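Local coordinates for outer membrane protein assembly factor BamA (Haemophilus ducreyi, PDB 4K3C), which probably takes part, within the Bam complex, in assembling and inserting outer-membrane beta-barrel proteins, and is seen here as the barrel with its last two POTRA domains, at residues Ile225-Tyr230 and Lys242-Gly247; Thr269-Arg274 and Ile303-Phe308; Asn199-Asn204 and Tyr230-Arg235; Ser342-Tyr347 and Glu383-Gln388. All blocks are in the same frame, centred on the assembly; numbering follows the deposited sequence.

All four contacts lie in the transmembrane barrel domain, on one side of the chain's centre. Interactions 1, 2 and 3 pair neighbouring antiparallel strands, whereas interaction 4 sets a long loop against the start of a strand. Interaction 1 lies at the surface and interactions 2 and 3 are partly buried; interaction 4 is buried. Strand 220-231 is common to interactions 1 and 3, which share Tyr230, and strands 242-254 and 260-274 run side by side from interaction 1 to interaction 2. Backbone hydrogen bonds carry interactions 1 and 2, a single one serves the fraying end in interaction 3, and interaction 4 relies on apolar packing, its polar tips being met mostly from outside.

Interaction 1. Residues Ile225-Tyr230 and Lys242-Gly247; sequences IFYEDY and KRKTYG
A beta hairpin of the barrel wall brings Ile225-Tyr230 against Lys242-Gly247, antiparallel and almost perfectly aligned, with Phe226 facing Gly247, Glu228 facing Thr245 and Tyr230 facing Arg243 as hydrogen-bonded pairs. Each of these pairs exchanges two backbone bonds, among them Glu228 N to Thr245 O at 2.7 Å. On the face that bears Phe226, Glu228 and Tyr230, the Phe226 ring lies over the backbone of its partner: Gly247 CA sits over the ring face, 4.0 Å from the ring centroid, in a CH-pi contact. Because glycine brings no side chain here, the ring can lie directly on the main chain.

The Arg243 side chain bends at chi3 (63°), which turns NE; the guanidinium lies flat on Tyr230, the centres 4.7 Å apart and the planes at 15°. The NH1 of the same group meets Glu228 OE2 at the guanidinium edge in a salt bridge, whose modelled length is too short to be taken literally. One cationic group uses a face for the aromatic partner and an edge for the acid. As in outer-membrane barrels generally, alternate residues of each strand point to opposite faces, and the face with Phe226 and Arg243 probably looks into the lumen, since Arg243 also touches Tyr387 of a long loop.

On the other face, Tyr227 and Tyr246 lie side by side, pointing the same way, with planes at 19° but slid so far that the rings barely overlap (centroids 5.2 Å apart). Lys244 runs extended past Tyr227, its CG at the ring edge, 3.6 Å from Tyr227 CE1.

Interaction 2. Residues Thr269-Arg274 and Ile303-Phe308; sequences THDKLR and IQSADF
His270 reaches across to Gln304 and Ser305 from strand 260-274, which pairs antiparallel with the start of strand 303-317 in the barrel wall. Its CB lies 3.9 Å from Ser305 O. CG is anti to the backbone N (chi1 171°) and stays at a similar distance from that oxygen, while CD2 comes nearest, 3.2 Å from Ser305 O, which lies at the ring edge. At the tip, NE2 donates to Gln304 OE1 at 3.0 Å with an N-H...O angle of 157°. The acceptor is almost in the imidazole plane, although the amide itself is turned 42° from the ring. Alongside, Lys272 and Gln304 point the same way, their CG atoms 4.0 Å apart.

On the opposite face Leu273 CB and Ile303 CB meet at 4.3 Å. The backbones of these two residues exchange a bond pair, of which Leu273 N to Ile303 O measures 2.9 Å. Asp271 and Ser305 form the next such pair. Asp307 OD1 accepts from Asn344 ND2, and Ser305 OG has a weak bond to the same nitrogen.

As modelled, the bond to Gln304 OE1 calls for a proton on NE2 of His270, and adds a polar side-chain link to the backbone pairing.

Interaction 3. Residues Asn199-Asn204 and Tyr230-Arg235; sequences NTDSTN and YDNSAR
Asp201 O takes the backbone NH of Asp231 at 2.6 Å, the one hydrogen bond between Asn199-Asn204 and Tyr230-Arg235. The same oxygen also receives a CA-H...O contact from Tyr230 CA at 3.2 Å, while Asp231 O has a matching one from Asp201 CA, 3.5 Å away. Next along, Ser202 and Tyr230 form a non-hydrogen-bonded antiparallel pair, with Ser202 CB at the edge of the tyrosine ring.

The side chains have their own partners. Asp231 OD1 accepts from Ser233 N at 3.1 Å, an Asx turn that leads the chain out of the strand; Ser233 OG is also placed on it, but too close for the bond to be certain. Ser202 OG is hydrogen-bonded to Glu228 OE1, and Thr200 OG1 to Ser172 O. Asn199 N donates to Ser202 O at 2.7 Å, closing the tight turn before strand 202-211.

Asp201 lies beside Tyr230 and points the same way: its CB is 3.6 Å from Tyr230 CE1, and carboxylate and ring planes differ by 19°. CG sits anti to the carbonyl carbon (chi1 -79°). OD2 is placed toward NH1 of Arg235, a probable salt bridge whose atoms are too close in the model to describe further.

In the barrel this is the frayed end of the pairing between strands 202-211 and 220-231, which Thr203 and Asp229 continue with a backbone bond; strand 220-231 is flanked on its other side by strand 242-254, and the Tyr230 ring meets Tyr241.

Interaction 4. Residues Ser342-Tyr347 and Glu383-Gln388; sequences SDNKYY and EVPFYQ
Asn344 ND2 is held from outside the pair: it donates to Asp307 OD1 and, weakly, to Ser305 OG. Across the contact Asn344 and Tyr387 stand tip to tip, with Asn344 ND2 3.6 Å from Tyr387 OH and no hydrogen bond between them. The other amide atom, OD1, is hydrogen-bonded to Tyr285 OH, so both polar ends of Asn344 are engaged. Pro385 packs against this amide through CG, 3.7 Å from Asn344 OD1.

The larger apolar contact is made by Tyr346. Its CG takes the position between backbone N and carbonyl carbon (chi1 66°), and Pro385 CD lies over one ring face, offset toward the rim, in a CH-pi contact 4.1 Å from the ring centroid. Val384 CG2 approaches Tyr346 CB at 4.4 Å. Gln388 crosses the tyrosine at about a right angle: its CG is 4.0 Å from Tyr346 CE2, and its NE2 comes near Tyr346 OH at an angle too poor for a hydrogen bond. That hydroxyl has a weak bond to Lys336 NZ.

The loop after strand 366-378, which in BamA carries the Arg-Gly-Phe motif, thus rests on the start of strand 346-358, with helix 280-288 against Pro385 and strand 303-317 against Tyr387.

Interaction 1. Residues Ile225-Tyr230 and Lys242-Gly247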
# COMPACT_ATOMS: atom_id res chain seq x y z
N ILE A 225 18.78 -1.57 3.28
CA ILE A 225 19.75 -2.09 4.21
C ILE A 225 19.24 -1.69 5.57
O ILE A 225 18.86 -0.54 5.78
CB ILE A 225 21.09 -1.39 4.07
CG1 ILE A 225 21.58 -1.44 2.63
CG2 ILE A 225 22.11 -1.97 5.05
CD1 ILE A 225 22.79 -0.53 2.40
N PHE A 226 19.28 -2.61 6.52
CA PHE A 226 18.58 -2.38 7.77
C PHE A 226 19.20 -3.10 8.93
O PHE A 226 19.85 -4.14 8.78
CB PHE A 226 17.12 -2.84 7.65
CG PHE A 226 16.97 -4.32 7.41
CD1 PHE A 226 16.98 -4.83 6.12
CD2 PHE A 226 16.84 -5.19 8.49
CE1 PHE A 226 16.86 -6.20 5.89
CE2 PHE A 226 16.72 -6.56 8.27
CZ PHE A 226 16.73 -7.07 6.97
N TYR A 227 18.95 -2.54 10.10
CA TYR A 227 19.36 -3.12 11.35
C TYR A 227 18.13 -3.11 12.28
O TYR A 227 17.40 -2.13 12.35
CB TYR A 227 20.53 -2.31 11.89
CG TYR A 227 20.81 -2.42 13.37
CD1 TYR A 227 21.16 -3.64 13.94
CD2 TYR A 227 20.77 -1.31 14.19
CE1 TYR A 227 21.44 -3.75 15.29
CE2 TYR A 227 21.03 -1.40 15.53
CZ TYR A 227 21.37 -2.62 16.08
OH TYR A 227 21.64 -2.72 17.43
N GLU A 228 17.87 -4.22 12.95
CA GLU A 228 16.80 -4.24 13.94
C GLU A 228 17.36 -4.78 15.23
O GLU A 228 18.05 -5.80 15.23
CB GLU A 228 15.60 -5.07 13.50
CG GLU A 228 14.55 -5.25 14.62
CD GLU A 228 13.32 -6.07 14.21
OE1 GLU A 228 12.19 -5.68 14.58
OE2 GLU A 228 13.49 -7.11 13.55
N ASP A 229 17.07 -4.10 16.33
CA ASP A 229 17.41 -4.58 17.66
C ASP A 229 16.14 -4.92 18.42
O ASP A 229 15.54 -4.03 19.01
CB ASP A 229 18.21 -3.54 18.43
CG ASP A 229 18.81 -4.09 19.71
OD1 ASP A 229 19.15 -5.29 19.73
OD2 ASP A 229 18.93 -3.33 20.70
N TYR A 230 15.75 -6.20 18.38
CA TYR A 230 14.52 -6.71 19.02
C TYR A 230 14.77 -7.20 20.44
O TYR A 230 15.77 -7.86 20.72
CB TYR A 230 13.97 -7.87 18.20
CG TYR A 230 12.64 -8.38 18.64
CD1 TYR A 230 11.48 -7.69 18.33
CD2 TYR A 230 12.51 -9.58 19.33
CE1 TYR A 230 10.23 -8.16 18.73
CE2 TYR A 230 11.26 -10.07 19.72
CZ TYR A 230 10.12 -9.35 19.41
OH TYR A 230 8.87 -9.79 19.79
N LYS A 242 16.19 -12.24 22.85
CA LYS A 242 16.73 -11.03 22.23
C LYS A 242 17.30 -11.35 20.86
O LYS A 242 18.06 -12.31 20.71
CB LYS A 242 17.77 -10.37 23.13
CG LYS A 242 17.15 -9.68 24.34
CD LYS A 242 18.11 -9.63 25.53
CE LYS A 242 17.38 -9.42 26.83
NZ LYS A 242 18.34 -9.27 27.96
N ARG A 243 16.91 -10.56 19.86
CA ARG A 243 17.37 -10.76 18.50
C ARG A 243 17.95 -9.49 17.92
O ARG A 243 17.36 -8.43 18.01
CB ARG A 243 16.24 -11.25 17.60
CG ARG A 243 16.72 -11.80 16.26
CD ARG A 243 15.58 -11.93 15.28
NE ARG A 243 15.00 -10.62 14.97
CZ ARG A 243 13.75 -10.27 15.23
NH1 ARG A 243 13.33 -9.05 14.90
NH2 ARG A 243 12.90 -11.12 15.81
N LYS A 244 19.12 -9.61 17.32
CA LYS A 244 19.76 -8.47 16.71
C LYS A 244 19.91 -8.88 15.27
O LYS A 244 20.46 -9.95 14.98
CB LYS A 244 21.14 -8.24 17.34
CG LYS A 244 21.71 -6.85 17.18
CD LYS A 244 22.99 -6.72 18.04
CE LYS A 244 23.54 -5.30 18.09
NZ LYS A 244 24.76 -5.20 18.96
N THR A 245 19.37 -8.10 14.35
CA THR A 245 19.58 -8.52 12.99
C THR A 245 19.95 -7.40 12.04
O THR A 245 19.49 -6.27 12.18
CB THR A 245 18.43 -9.35 12.42
OG1 THR A 245 18.07 -8.81 11.14
CG2 THR A 245 17.25 -9.34 13.34
N TYR A 246 20.82 -7.75 11.10
CA TYR A 246 21.16 -6.86 10.01
C TYR A 246 20.88 -7.61 8.72
O TYR A 246 20.93 -8.84 8.69
CB TYR A 246 22.64 -6.51 10.03
CG TYR A 246 23.30 -6.40 11.38
CD1 TYR A 246 23.78 -7.53 12.04
CD2 TYR A 246 23.53 -5.16 11.96
CE1 TYR A 246 24.45 -7.43 13.26
CE2 TYR A 246 24.19 -5.05 13.18
CZ TYR A 246 24.64 -6.18 13.83
OH TYR A 246 25.30 -6.05 15.06
N GLY A 247 20.60 -6.88 7.66
CA GLY A 247 20.39 -7.51 6.38
C GLY A 247 20.36 -6.47 5.28
O GLY A 247 20.54 -5.29 5.55

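Interaction 2. Residues Thr269-Arg274 and Ile303-Phe308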
# COMPACT_ATOMS: atom_id res chain seq x y z
N THR A 269 20.29 -11.70 5.02
CA THR A 269 20.00 -11.25 6.37
C THR A 269 20.71 -12.10 7.43
O THR A 269 20.73 -13.32 7.38
CB THR A 269 18.47 -11.26 6.70
OG1 THR A 269 18.07 -12.59 7.03
CG2 THR A 269 17.60 -10.74 5.53
N HIS A 270 21.26 -11.42 8.43
CA HIS A 270 22.04 -12.07 9.45
C HIS A 270 21.39 -11.79 10.79
O HIS A 270 21.20 -10.64 11.15
CB HIS A 270 23.45 -11.51 9.37
CG HIS A 270 24.34 -11.92 10.49
ND1 HIS A 270 25.28 -11.08 11.04
CD2 HIS A 270 24.46 -13.10 11.14
CE1 HIS A 270 25.94 -11.71 11.99
NE2 HIS A 270 25.46 -12.95 12.07
N ASP A 271 21.01 -12.86 11.51
CA ASP A 271 20.30 -12.78 12.79
C ASP A 271 21.21 -13.30 13.89
O ASP A 271 21.86 -14.33 13.72
CB ASP A 271 19.06 -13.69 12.80
CG ASP A 271 18.05 -13.34 11.73
OD1 ASP A 271 17.24 -12.40 11.94
OD2 ASP A 271 18.05 -14.04 10.70
N LYS A 272 21.21 -12.62 15.03
CA LYS A 272 22.04 -13.03 16.15
C LYS A 272 21.14 -13.03 17.38
O LYS A 272 20.48 -12.02 17.66
CB LYS A 272 23.22 -12.07 16.32
CG LYS A 272 24.26 -12.51 17.34
CD LYS A 272 25.37 -11.47 17.56
CE LYS A 272 26.14 -11.13 16.28
NZ LYS A 272 25.47 -10.08 15.45
N LEU A 273 21.09 -14.15 18.09
CA LEU A 273 20.22 -14.26 19.26
C LEU A 273 20.97 -14.52 20.55
O LEU A 273 21.87 -15.36 20.61
CB LEU A 273 19.12 -15.31 19.03
CG LEU A 273 18.00 -14.87 18.07
CD1 LEU A 273 18.39 -15.01 16.60
CD2 LEU A 273 16.68 -15.59 18.36
N ARG A 274 20.61 -13.77 21.59
CA ARG A 274 21.19 -13.89 22.93
C ARG A 274 20.02 -14.05 23.92
O ARG A 274 18.86 -13.85 23.54
CB ARG A 274 22.03 -12.65 23.26
CG ARG A 274 21.23 -11.39 23.60
CD ARG A 274 21.95 -10.09 23.21
NE ARG A 274 23.27 -9.99 23.82
CZ ARG A 274 24.27 -9.24 23.35
NH1 ARG A 274 24.10 -8.52 22.24
NH2 ARG A 274 25.44 -9.21 23.98
N ILE A 303 23.18 -17.96 19.12
CA ILE A 303 22.74 -18.57 17.87
C ILE A 303 22.90 -17.53 16.78
O ILE A 303 22.60 -16.37 17.01
CB ILE A 303 21.24 -18.91 18.02
CG1 ILE A 303 21.02 -19.86 19.20
CG2 ILE A 303 20.66 -19.48 16.73
CD1 ILE A 303 19.59 -19.94 19.69
N GLN A 304 23.37 -17.92 15.60
CA GLN A 304 23.59 -16.98 14.48
C GLN A 304 23.23 -17.66 13.17
O GLN A 304 23.23 -18.88 13.10
CB GLN A 304 25.07 -16.55 14.38
CG GLN A 304 25.67 -15.81 15.57
CD GLN A 304 26.91 -15.01 15.18
OE1 GLN A 304 27.04 -14.58 14.03
NE2 GLN A 304 27.84 -14.81 16.13
N SER A 305 22.96 -16.88 12.13
CA SER A 305 22.74 -17.43 10.80
C SER A 305 22.61 -16.39 9.69
O SER A 305 22.41 -15.22 9.96
CB SER A 305 21.47 -18.31 10.81
OG SER A 305 20.37 -17.66 11.43
N ALA A 306 22.75 -16.85 8.45
CA ALA A 306 22.13 -16.21 7.27
C ALA A 306 22.08 -17.29 6.22
O ALA A 306 22.93 -18.18 6.30
CB ALA A 306 22.96 -15.12 6.78
N ASP A 307 21.16 -17.34 5.24
CA ASP A 307 19.89 -16.62 4.98
C ASP A 307 19.82 -15.67 3.79
O ASP A 307 19.58 -14.47 3.92
CB ASP A 307 19.08 -16.18 6.20
CG ASP A 307 18.32 -17.33 6.82
OD1 ASP A 307 18.91 -18.42 6.92
OD2 ASP A 307 17.13 -17.15 7.20
N PHE A 308 20.04 -16.25 2.62
CA PHE A 308 19.63 -15.69 1.35
C PHE A 308 18.18 -16.10 1.13
O PHE A 308 17.88 -17.29 1.05
CB PHE A 308 20.45 -16.31 0.23
CG PHE A 308 21.65 -15.53 -0.16
CD1 PHE A 308 22.84 -15.68 0.53
CD2 PHE A 308 21.59 -14.66 -1.23
CE1 PHE A 308 23.97 -14.96 0.16
CE2 PHE A 308 22.72 -13.93 -1.61
CZ PHE A 308 23.90 -14.08 -0.91

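Interaction 3. Residues Asn199-Asn204 and Tyr230-Arg235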
# COMPACT_ATOMS: atom_id res chain seq x y z
N ASN A 199 9.86 0.87 19.06
CA ASN A 199 8.74 0.22 19.77
C ASN A 199 9.24 -0.02 21.16
O ASN A 199 10.36 0.35 21.47
CB ASN A 199 8.47 -1.18 19.19
CG ASN A 199 7.63 -1.15 17.97
OD1 ASN A 199 6.66 -0.39 17.90
ND2 ASN A 199 7.98 -1.97 16.98
N THR A 200 8.44 -0.70 21.98
CA THR A 200 8.97 -1.30 23.20
C THR A 200 9.72 -2.56 22.84
O THR A 200 10.56 -3.03 23.62
CB THR A 200 7.87 -1.66 24.22
OG1 THR A 200 6.66 -1.98 23.53
CG2 THR A 200 7.64 -0.50 25.20
N ASP A 201 9.43 -3.11 21.66
CA ASP A 201 9.99 -4.40 21.25
C ASP A 201 11.25 -4.26 20.40
O ASP A 201 12.14 -5.12 20.45
CB ASP A 201 8.95 -5.26 20.52
CG ASP A 201 7.99 -5.96 21.47
OD1 ASP A 201 8.46 -6.75 22.32
OD2 ASP A 201 6.77 -5.73 21.37
N SER A 202 11.34 -3.18 19.62
CA SER A 202 12.56 -2.95 18.86
C SER A 202 12.92 -1.49 18.56
O SER A 202 12.14 -0.56 18.76
CB SER A 202 12.55 -3.76 17.55
OG SER A 202 11.35 -3.57 16.83
N THR A 203 14.15 -1.30 18.10
CA THR A 203 14.50 -0.09 17.38
C THR A 203 14.99 -0.55 16.01
O THR A 203 15.72 -1.54 15.92
CB THR A 203 15.60 0.70 18.09
OG1 THR A 203 16.76 -0.11 18.20
CG2 THR A 203 15.15 1.11 19.49
N ASN A 204 14.58 0.12 14.95
CA ASN A 204 14.94 -0.33 13.63
C ASN A 204 15.42 0.84 12.80
O ASN A 204 14.71 1.81 12.61
CB ASN A 204 13.76 -0.99 12.93
CG ASN A 204 12.70 -1.51 13.91
OD1 ASN A 204 12.56 -2.71 14.12
ND2 ASN A 204 11.93 -0.58 14.50
N TYR A 230 15.75 -6.20 18.38
CA TYR A 230 14.52 -6.71 19.02
C TYR A 230 14.77 -7.20 20.44
O TYR A 230 15.77 -7.86 20.72
CB TYR A 230 13.97 -7.87 18.20
CG TYR A 230 12.64 -8.38 18.64
CD1 TYR A 230 11.48 -7.69 18.33
CD2 TYR A 230 12.51 -9.58 19.33
CE1 TYR A 230 10.23 -8.16 18.73
CE2 TYR A 230 11.26 -10.07 19.72
CZ TYR A 230 10.12 -9.35 19.41
OH TYR A 230 8.87 -9.79 19.79
N ASP A 231 13.84 -6.86 21.33
CA ASP A 231 13.93 -7.28 22.72
C ASP A 231 12.57 -7.29 23.34
O ASP A 231 11.94 -6.26 23.54
CB ASP A 231 14.86 -6.40 23.53
CG ASP A 231 14.96 -6.84 24.99
OD1 ASP A 231 14.18 -7.73 25.42
OD2 ASP A 231 15.83 -6.29 25.71
N ASN A 232 12.19 -8.48 23.76
CA ASN A 232 10.81 -8.89 23.88
C ASN A 232 10.43 -9.02 25.36
O ASN A 232 9.29 -9.34 25.71
CB ASN A 232 10.77 -10.24 23.16
CG ASN A 232 9.49 -10.93 23.30
OD1 ASN A 232 9.39 -11.90 24.05
ND2 ASN A 232 8.48 -10.48 22.56
N SER A 233 11.39 -8.70 26.22
CA SER A 233 11.37 -9.10 27.63
C SER A 233 10.17 -8.64 28.46
O SER A 233 9.90 -9.19 29.52
CB SER A 233 12.67 -8.67 28.30
OG SER A 233 13.77 -8.89 27.44
N ALA A 234 9.45 -7.64 27.98
CA ALA A 234 8.32 -7.14 28.75
C ALA A 234 6.98 -7.56 28.14
O ALA A 234 6.46 -6.85 27.29
CB ALA A 234 8.39 -5.62 28.86
N ARG A 235 6.44 -8.71 28.57
CA ARG A 235 5.20 -9.21 27.98
C ARG A 235 4.45 -10.43 28.60
O ARG A 235 4.00 -10.43 29.76
CB ARG A 235 5.43 -9.43 26.47
CG ARG A 235 4.37 -8.74 25.62
CD ARG A 235 4.67 -8.62 24.13
NE ARG A 235 3.55 -7.95 23.46
CZ ARG A 235 3.67 -6.90 22.65
NH1 ARG A 235 4.87 -6.41 22.38
NH2 ARG A 235 2.59 -6.35 22.11

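Interaction 4. Residues Ser342-Tyr347 and Glu383-Gln388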
# COMPACT_ATOMS: atom_id res chain seq x y z
N SER A 342 21.63 -20.60 2.17
CA SER A 342 21.20 -20.18 3.50
C SER A 342 21.49 -21.26 4.52
O SER A 342 21.72 -22.42 4.15
CB SER A 342 19.71 -19.84 3.53
OG SER A 342 19.33 -19.10 2.38
N ASP A 343 21.49 -20.88 5.79
CA ASP A 343 21.34 -21.83 6.89
C ASP A 343 19.82 -22.12 7.00
O ASP A 343 19.07 -22.00 6.01
CB ASP A 343 21.91 -21.21 8.17
CG ASP A 343 23.43 -20.89 8.06
OD1 ASP A 343 24.16 -21.69 7.43
OD2 ASP A 343 23.91 -19.85 8.58
N ASN A 344 19.33 -22.49 8.17
CA ASN A 344 17.87 -22.34 8.40
C ASN A 344 16.79 -23.09 7.55
O ASN A 344 15.89 -23.71 8.15
CB ASN A 344 17.52 -20.86 8.52
CG ASN A 344 17.81 -20.32 9.88
OD1 ASN A 344 17.87 -21.09 10.85
ND2 ASN A 344 17.99 -19.01 9.98
N LYS A 345 16.84 -22.99 6.21
CA LYS A 345 16.03 -23.88 5.32
C LYS A 345 14.51 -23.99 5.58
O LYS A 345 14.02 -25.05 6.00
CB LYS A 345 16.61 -25.30 5.30
CG LYS A 345 17.46 -25.63 4.09
CD LYS A 345 18.14 -26.97 4.25
CE LYS A 345 19.14 -27.23 3.13
NZ LYS A 345 18.61 -28.17 2.12
N TYR A 346 13.77 -22.92 5.29
CA TYR A 346 12.33 -22.92 5.56
C TYR A 346 11.58 -22.08 4.53
O TYR A 346 12.19 -21.45 3.65
CB TYR A 346 12.08 -22.38 6.97
CG TYR A 346 12.44 -20.91 7.13
CD1 TYR A 346 13.76 -20.51 7.35
CD2 TYR A 346 11.46 -19.92 7.06
CE1 TYR A 346 14.11 -19.17 7.49
CE2 TYR A 346 11.80 -18.57 7.20
CZ TYR A 346 13.12 -18.20 7.42
OH TYR A 346 13.45 -16.87 7.57
N TYR A 347 10.25 -22.06 4.63
CA TYR A 347 9.44 -21.22 3.74
C TYR A 347 8.23 -20.67 4.44
O TYR A 347 7.73 -21.28 5.38
CB TYR A 347 9.00 -21.95 2.48
CG TYR A 347 8.35 -23.28 2.72
CD1 TYR A 347 6.99 -23.37 3.05
CD2 TYR A 347 9.07 -24.47 2.59
CE1 TYR A 347 6.37 -24.62 3.26
CE2 TYR A 347 8.47 -25.71 2.80
CZ TYR A 347 7.13 -25.78 3.14
OH TYR A 347 6.55 -27.01 3.35
N GLU A 383 14.31 -27.39 11.63
CA GLU A 383 13.08 -26.84 12.18
C GLU A 383 12.92 -25.37 11.78
O GLU A 383 13.89 -24.69 11.48
CB GLU A 383 13.06 -27.00 13.71
CG GLU A 383 11.87 -27.79 14.22
CD GLU A 383 11.84 -29.20 13.67
OE1 GLU A 383 12.69 -30.00 14.10
OE2 GLU A 383 10.97 -29.51 12.82
N VAL A 384 11.69 -24.88 11.76
CA VAL A 384 11.46 -23.46 11.53
C VAL A 384 12.10 -22.67 12.66
O VAL A 384 11.93 -23.00 13.83
CB VAL A 384 9.96 -23.13 11.41
CG1 VAL A 384 9.76 -21.64 11.45
CG2 VAL A 384 9.35 -23.74 10.13
N PRO A 385 12.86 -21.63 12.32
CA PRO A 385 13.52 -20.85 13.37
C PRO A 385 12.49 -20.27 14.33
O PRO A 385 11.65 -19.51 13.87
CB PRO A 385 14.17 -19.70 12.59
CG PRO A 385 14.33 -20.19 11.22
CD PRO A 385 13.20 -21.17 10.97
N PHE A 386 12.57 -20.61 15.62
CA PHE A 386 11.52 -20.28 16.61
C PHE A 386 11.12 -18.81 16.69
O PHE A 386 10.01 -18.49 17.13
CB PHE A 386 11.90 -20.78 18.00
CG PHE A 386 13.18 -20.19 18.55
CD1 PHE A 386 13.20 -18.95 19.16
CD2 PHE A 386 14.37 -20.91 18.48
CE1 PHE A 386 14.38 -18.43 19.68
CE2 PHE A 386 15.56 -20.40 19.00
CZ PHE A 386 15.57 -19.16 19.59
N TYR A 387 12.01 -17.93 16.29
CA TYR A 387 11.73 -16.51 16.34
C TYR A 387 10.99 -16.05 15.11
O TYR A 387 10.78 -14.86 14.91
CB TYR A 387 13.03 -15.71 16.49
CG TYR A 387 14.13 -16.05 15.49
CD1 TYR A 387 15.05 -17.05 15.75
CD2 TYR A 387 14.25 -15.34 14.30
CE1 TYR A 387 16.06 -17.34 14.85
CE2 TYR A 387 15.25 -15.62 13.39
CZ TYR A 387 16.16 -16.61 13.67
OH TYR A 387 17.17 -16.89 12.76
N GLN A 388 10.61 -17.01 14.28
CA GLN A 388 9.93 -16.76 13.02
C GLN A 388 8.52 -17.33 13.11
O GLN A 388 7.86 -17.54 12.09
CB GLN A 388 10.70 -17.46 11.89
CG GLN A 388 10.64 -16.76 10.56
CD GLN A 388 11.63 -15.62 10.46
OE1 GLN A 388 12.38 -15.35 11.40
NE2 GLN A 388 11.65 -14.95 9.32